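Local coordinates for HD domain protein (Enterococcus faecalis, PDB 4LRL) that acts as an allosterically regulated deoxyribonucleoside triphosphate triphosphohydrolase, binding a metal ion in its HD domain as well as dGTP and dTTP, at residues L92-I97 against D205-D210; I97-C102 against I126-A131. All coordinates share one frame; numbering follows the deposited sequence.

Interaction 1 (L92-I97 against D205-D210). With NI (nickel (II) ion), chain N.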
loop_
_atom_site.group_PDB
_atom_site.type_symbol
_atom_site.label_atom_id
_atom_site.label_comp_id
_atom_site.label_asym_id
_atom_site.label_seq_id
_atom_site.Cartn_x
_atom_site.Cartn_y
_atom_site.Cartn_z
ATOM N N LEU C 92 18.390 4.934 -13.199
ATOM C CA LEU C 92 18.530 3.520 -12.856
ATOM C C LEU C 92 17.201 2.794 -13.001
ATOM O O LEU C 92 17.179 1.630 -13.377
ATOM C CB LEU C 92 19.088 3.316 -11.438
ATOM C CG LEU C 92 20.464 3.854 -11.017
ATOM C CD1 LEU C 92 21.010 3.016 -9.881
ATOM C CD2 LEU C 92 21.494 3.894 -12.120
ATOM N N GLY C 93 16.102 3.493 -12.711
ATOM C CA GLY C 93 14.763 2.923 -12.834
ATOM C C GLY C 93 14.449 2.559 -14.276
ATOM O O GLY C 93 13.962 1.455 -14.567
ATOM N N VAL C 94 14.726 3.492 -15.180
ATOM C CA VAL C 94 14.456 3.299 -16.604
ATOM C C VAL C 94 15.296 2.144 -17.113
ATOM O O VAL C 94 14.795 1.287 -17.820
ATOM C CB VAL C 94 14.712 4.596 -17.408
ATOM C CG1 VAL C 94 14.476 4.386 -18.926
ATOM C CG2 VAL C 94 13.822 5.687 -16.884
ATOM N N TYR C 95 16.563 2.097 -16.694
ATOM C CA TYR C 95 17.439 0.972 -17.019
ATOM C C TYR C 95 16.834 -0.346 -16.531
ATOM O O TYR C 95 16.798 -1.330 -17.266
ATOM C CB TYR C 95 18.845 1.162 -16.428
ATOM C CG TYR C 95 19.546 -0.168 -16.192
ATOM C CD1 TYR C 95 20.179 -0.835 -17.239
ATOM C CD2 TYR C 95 19.526 -0.784 -14.932
ATOM C CE1 TYR C 95 20.797 -2.070 -17.040
ATOM C CE2 TYR C 95 20.139 -2.029 -14.726
ATOM C CZ TYR C 95 20.777 -2.656 -15.788
ATOM O OH TYR C 95 21.394 -3.868 -15.613
ATOM N N GLU C 96 16.358 -0.358 -15.289
ATOM C CA GLU C 96 15.789 -1.569 -14.708
ATOM C C GLU C 96 14.548 -2.098 -15.440
ATOM O O GLU C 96 14.455 -3.298 -15.708
ATOM C CB GLU C 96 15.489 -1.388 -13.211
ATOM C CG GLU C 96 14.862 -2.630 -12.551
ATOM C CD GLU C 96 15.757 -3.877 -12.568
ATOM O OE1 GLU C 96 15.244 -4.963 -12.217
ATOM O OE2 GLU C 96 16.966 -3.789 -12.900
ATOM N N ILE C 97 13.607 -1.207 -15.742
ATOM C CA ILE C 97 12.389 -1.586 -16.463
ATOM C C ILE C 97 12.757 -2.170 -17.833
ATOM O O ILE C 97 12.210 -3.189 -18.241
ATOM C CB ILE C 97 11.422 -0.386 -16.622
ATOM C CG1 ILE C 97 10.921 0.093 -15.237
ATOM C CG2 ILE C 97 10.273 -0.732 -17.582
ATOM C CD1 ILE C 97 9.879 1.225 -15.287
ATOM N N ASP C 205 6.618 3.775 -22.784
ATOM C CA ASP C 205 7.995 3.301 -22.783
ATOM C C ASP C 205 8.553 3.230 -21.352
ATOM O O ASP C 205 7.889 3.658 -20.396
ATOM C CB ASP C 205 8.846 4.241 -23.637
ATOM C CG ASP C 205 8.760 5.686 -23.170
ATOM O OD1 ASP C 205 8.407 6.553 -23.987
ATOM O OD2 ASP C 205 9.011 5.953 -21.970
ATOM N N ALA C 206 9.780 2.722 -21.225
ATOM C CA ALA C 206 10.420 2.516 -19.935
ATOM C C ALA C 206 10.631 3.830 -19.175
ATOM O O ALA C 206 10.656 3.849 -17.941
ATOM C CB ALA C 206 11.733 1.793 -20.120
ATOM N N ASP C 207 10.753 4.919 -19.935
ATOM C CA ASP C 207 10.987 6.259 -19.398
ATOM C C ASP C 207 9.715 6.769 -18.712
ATOM O O ASP C 207 9.718 7.088 -17.521
ATOM C CB ASP C 207 11.438 7.186 -20.553
ATOM C CG ASP C 207 11.791 8.602 -20.103
ATOM O OD1 ASP C 207 12.004 9.458 -20.980
ATOM O OD2 ASP C 207 11.867 8.883 -18.897
ATOM N N ARG C 208 8.628 6.827 -19.466
ATOM C CA ARG C 208 7.329 7.210 -18.920
ATOM C C ARG C 208 6.905 6.296 -17.768
ATOM O O ARG C 208 6.435 6.778 -16.729
ATOM C CB ARG C 208 6.265 7.212 -20.020
ATOM C CG ARG C 208 6.584 8.127 -21.201
ATOM C CD ARG C 208 5.555 7.905 -22.257
ATOM N NE ARG C 208 5.760 8.630 -23.511
ATOM C CZ ARG C 208 5.382 9.887 -23.725
ATOM N NH1 ARG C 208 5.564 10.437 -24.922
ATOM N NH2 ARG C 208 4.814 10.592 -22.750
ATOM N N MET C 209 7.099 4.989 -17.935
ATOM C CA MET C 209 6.673 4.034 -16.910
ATOM C C MET C 209 7.400 4.267 -15.579
ATOM O O MET C 209 6.778 4.262 -14.522
ATOM C CB MET C 209 6.805 2.585 -17.397
ATOM C CG MET C 209 5.803 2.230 -18.507
ATOM S SD MET C 209 5.582 0.456 -18.754
ATOM C CE MET C 209 6.885 0.080 -19.920
ATOM N N ASP C 210 8.703 4.510 -15.631
ATOM C CA ASP C 210 9.428 4.767 -14.404
ATOM C C ASP C 210 9.027 6.095 -13.757
ATOM O O ASP C 210 8.741 6.114 -12.572
ATOM C CB ASP C 210 10.940 4.710 -14.594
ATOM C CG ASP C 210 11.677 4.807 -13.269
ATOM O OD1 ASP C 210 12.153 5.912 -12.943
ATOM O OD2 ASP C 210 11.746 3.791 -12.534
HETATM NI NI NI N . 13.489 10.076 -18.232
HETATM O O HOH W 1 12.895 11.601 -19.614
HETATM O O HOH W 2 12.421 11.892 -17.049
#

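Interaction 2 (I97-C102 against I126-A131)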
loop_
_atom_site.group_PDB
_atom_site.type_symbol
_atom_site.label_atom_id
_atom_site.label_comp_id
_atom_site.label_asym_id
_atom_site.label_seq_id
_atom_site.Cartn_x
_atom_site.Cartn_y
_atom_site.Cartn_z
ATOM N N ILE C 97 13.607 -1.207 -15.742
ATOM C CA ILE C 97 12.389 -1.586 -16.463
ATOM C C ILE C 97 12.757 -2.170 -17.833
ATOM O O ILE C 97 12.210 -3.189 -18.241
ATOM C CB ILE C 97 11.422 -0.386 -16.622
ATOM C CG1 ILE C 97 10.921 0.093 -15.237
ATOM C CG2 ILE C 97 10.273 -0.732 -17.582
ATOM C CD1 ILE C 97 9.879 1.225 -15.287
ATOM N N THR C 98 13.711 -1.528 -18.507
ATOM C CA THR C 98 14.202 -1.935 -19.823
ATOM C C THR C 98 14.847 -3.320 -19.746
ATOM O O THR C 98 14.653 -4.156 -20.637
ATOM C CB THR C 98 15.223 -0.905 -20.365
ATOM O OG1 THR C 98 14.583 0.365 -20.512
ATOM C CG2 THR C 98 15.760 -1.314 -21.710
ATOM N N ARG C 99 15.598 -3.562 -18.670
ATOM C CA ARG C 99 16.219 -4.866 -18.463
ATOM C C ARG C 99 15.146 -5.939 -18.286
ATOM O O ARG C 99 15.252 -7.032 -18.839
ATOM C CB ARG C 99 17.176 -4.838 -17.272
ATOM C CG ARG C 99 17.939 -6.133 -17.061
ATOM C CD ARG C 99 18.503 -6.225 -15.651
ATOM N NE ARG C 99 17.481 -6.358 -14.614
ATOM C CZ ARG C 99 16.786 -7.468 -14.340
ATOM N NH1 ARG C 99 16.979 -8.592 -15.032
ATOM N NH2 ARG C 99 15.883 -7.455 -13.355
ATOM N N ARG C 100 14.095 -5.617 -17.540
ATOM C CA ARG C 100 13.017 -6.587 -17.328
ATOM C C ARG C 100 12.316 -6.920 -18.637
ATOM O O ARG C 100 11.994 -8.086 -18.882
ATOM C CB ARG C 100 12.040 -6.102 -16.258
ATOM C CG ARG C 100 12.670 -6.107 -14.873
ATOM C CD ARG C 100 11.795 -5.501 -13.807
ATOM N NE ARG C 100 12.580 -5.282 -12.588
ATOM C CZ ARG C 100 12.091 -4.919 -11.400
ATOM N NH1 ARG C 100 12.917 -4.752 -10.376
ATOM N NH2 ARG C 100 10.785 -4.729 -11.228
ATOM N N ILE C 101 12.120 -5.904 -19.481
ATOM C CA ILE C 101 11.470 -6.081 -20.789
ATOM C C ILE C 101 12.308 -6.942 -21.737
ATOM O O ILE C 101 11.781 -7.855 -22.367
ATOM C CB ILE C 101 11.115 -4.716 -21.465
ATOM C CG1 ILE C 101 10.175 -3.923 -20.558
ATOM C CG2 ILE C 101 10.476 -4.934 -22.843
ATOM C CD1 ILE C 101 9.846 -2.521 -21.034
ATOM N N CYS C 102 13.608 -6.641 -21.821
ATOM C CA CYS C 102 14.547 -7.397 -22.638
ATOM C C CYS C 102 14.603 -8.857 -22.211
ATOM O O CYS C 102 14.675 -9.756 -23.047
ATOM C CB CYS C 102 15.939 -6.784 -22.547
ATOM S SG CYS C 102 16.118 -5.205 -23.387
ATOM N N ILE C 126 23.133 -2.314 -26.094
ATOM C CA ILE C 126 22.858 -0.970 -26.598
ATOM C C ILE C 126 21.548 -0.394 -26.039
ATOM O O ILE C 126 21.446 0.811 -25.795
ATOM C CB ILE C 126 22.868 -0.911 -28.163
ATOM C CG1 ILE C 126 22.735 0.541 -28.644
ATOM C CG2 ILE C 126 21.780 -1.792 -28.765
ATOM C CD1 ILE C 126 22.683 0.707 -30.154
ATOM N N THR C 127 20.556 -1.258 -25.838
ATOM C CA THR C 127 19.265 -0.828 -25.329
ATOM C C THR C 127 19.380 -0.432 -23.848
ATOM O O THR C 127 18.776 0.559 -23.417
ATOM C CB THR C 127 18.179 -1.902 -25.542
ATOM O OG1 THR C 127 18.171 -2.325 -26.915
ATOM C CG2 THR C 127 16.805 -1.356 -25.202
ATOM N N LEU C 128 20.167 -1.197 -23.088
ATOM C CA LEU C 128 20.393 -0.905 -21.675
ATOM C C LEU C 128 21.193 0.379 -21.520
ATOM O O LEU C 128 20.902 1.206 -20.651
ATOM C CB LEU C 128 21.096 -2.075 -20.978
ATOM C CG LEU C 128 20.297 -3.370 -20.870
ATOM C CD1 LEU C 128 21.120 -4.511 -20.268
ATOM C CD2 LEU C 128 19.026 -3.126 -20.078
ATOM N N CYS C 129 22.191 0.551 -22.384
ATOM C CA CYS C 129 22.997 1.765 -22.371
ATOM C C CYS C 129 22.139 2.997 -22.653
ATOM O O CYS C 129 22.150 3.952 -21.876
ATOM C CB CYS C 129 24.163 1.650 -23.351
ATOM S SG CYS C 129 25.430 0.508 -22.776
ATOM N N ALA C 130 21.375 2.959 -23.740
ATOM C CA ALA C 130 20.449 4.057 -24.062
ATOM C C ALA C 130 19.439 4.342 -22.949
ATOM O O ALA C 130 19.118 5.501 -22.698
ATOM C CB ALA C 130 19.747 3.812 -25.362
ATOM N N ALA C 131 18.958 3.295 -22.279
ATOM C CA ALA C 131 18.029 3.461 -21.161
ATOM C C ALA C 131 18.677 4.189 -19.980
ATOM O O ALA C 131 18.091 5.096 -19.401
ATOM C CB ALA C 131 17.499 2.124 -20.717
#

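Interaction 1 (L92-I97 against D205-D210)
G93 lies above the plane of the D210 carboxylate, displaced toward one oxygen: its CA is 3.2 Å from D210 OD2. Having no side chain, G93 lets the carboxylate settle directly on the helix backbone. D210 OD2 has two further partners elsewhere, H45, which donates a hydrogen bond, and R214, which forms a salt bridge. The second flat group, the carboxylate of D207, is monodentate. Its OD2 binds the nickel ion at 2.1 Å. D207 OD1 accepts a hydrogen bond of 2.7 Å from water 1. That water is also a ligand of the metal, so both oxygens of the carboxylate are fixed.

D207 is the final aspartate of the H...HD...D signature of HD domains, and H90, H134 and D135 complete the protein's share of the nickel site. D210, one turn after D207 on the same helix, brings its side chain within about 3 Å of that of H90 (nearest atoms). The first turn of this helix is capped by D205, whose OD2 receives R208 N at 2.7 Å in a nearly straight bond (168°) and D207 N in a weak one.

Apolar branches join the two segments, whose axes make an angle of 119°. V94 straddles the turn: CG1, anti to its backbone N (chi1 178°), faces the peptide of A206 and D207, whereas CG2 reaches D210 CB at 3.8 Å. I97 continues the seam, its extended chain bringing CD1 to 3.5 Å from D210 N, and its other branch, CG2, rests 3.9 Å from A206 CB.

Interaction 2 (I97-C102 against I126-A131)
T98 and T127 meet through their methyl groups, CG2 to CG2 at 3.6 Å, with the two short side chains set at a slant. In both residues the hydroxyl lies beside the backbone N (chi1 -61° for T98), which leaves the methyl anti to that nitrogen and directed at the partner helix. These methyls form the middle of an apolar seam. On one flank the branch CD2 of L128 presses on the backbone of R99, 3.7 Å from R99 CA, and also touches R99 CB at 3.8 Å; the same methyl lies 4.1 Å from T98 CG2. Farther along, C102 SG makes a looser contact with T127 CG2 at 4.3 Å.

The polar groups turn back along their own chain, and no hydrogen bond crosses the seam. T98 OG1 is hydrogen-bonded to V94 O, one turn earlier, and T127 OG1 to the carbonyl O of E123, just before helix 124-133. T98 OG1 also faces the other segment, where it meets a methyl, A131 CB, at 3.4 Å. R99 contributes only the root of its side chain: the chain bends at chi3 (68°) and its guanidinium forms a salt bridge with E96.

The segments run close to antiparallel (160°), their axes 9.6 Å apart. W119 covers C102 and T127 from a loop, and helix 194-200 packs on T98 and T127. Just beyond A131, whose carbonyl O accepts a hydrogen bond from H134 ND1, the chain leads to the H134-D135 pair that binds nickel; an antiparallel pair of helices, one carrying H90 and the other leading into H134-D135, belongs to the helical core of the HD domain.

Both interactions draw on helix 87-108, with I97 as the shared residue, and their centres lie about 8 Å apart; along the chain, interaction 2 is nested inside the loop that interaction 1 closes. Interaction 1 holds nickel ligand D207 itself, whereas in interaction 2 the side chain of A131 stays about 9 Å from the metal, nearest atoms. The two contacts interlock: T98 OG1 packs 3.2 Å from A206 CB, Y95 CE1 lies 3.7 Å from L128 CD2, and V94 CG1 lies 3.7 Å from A131 O. Helix 87-108, which carries H90, thus packs both on the helix bearing D207 and on the one that leads to H134 and D135, while a bound dGTP is about 12 Å from G93 (nearest atoms).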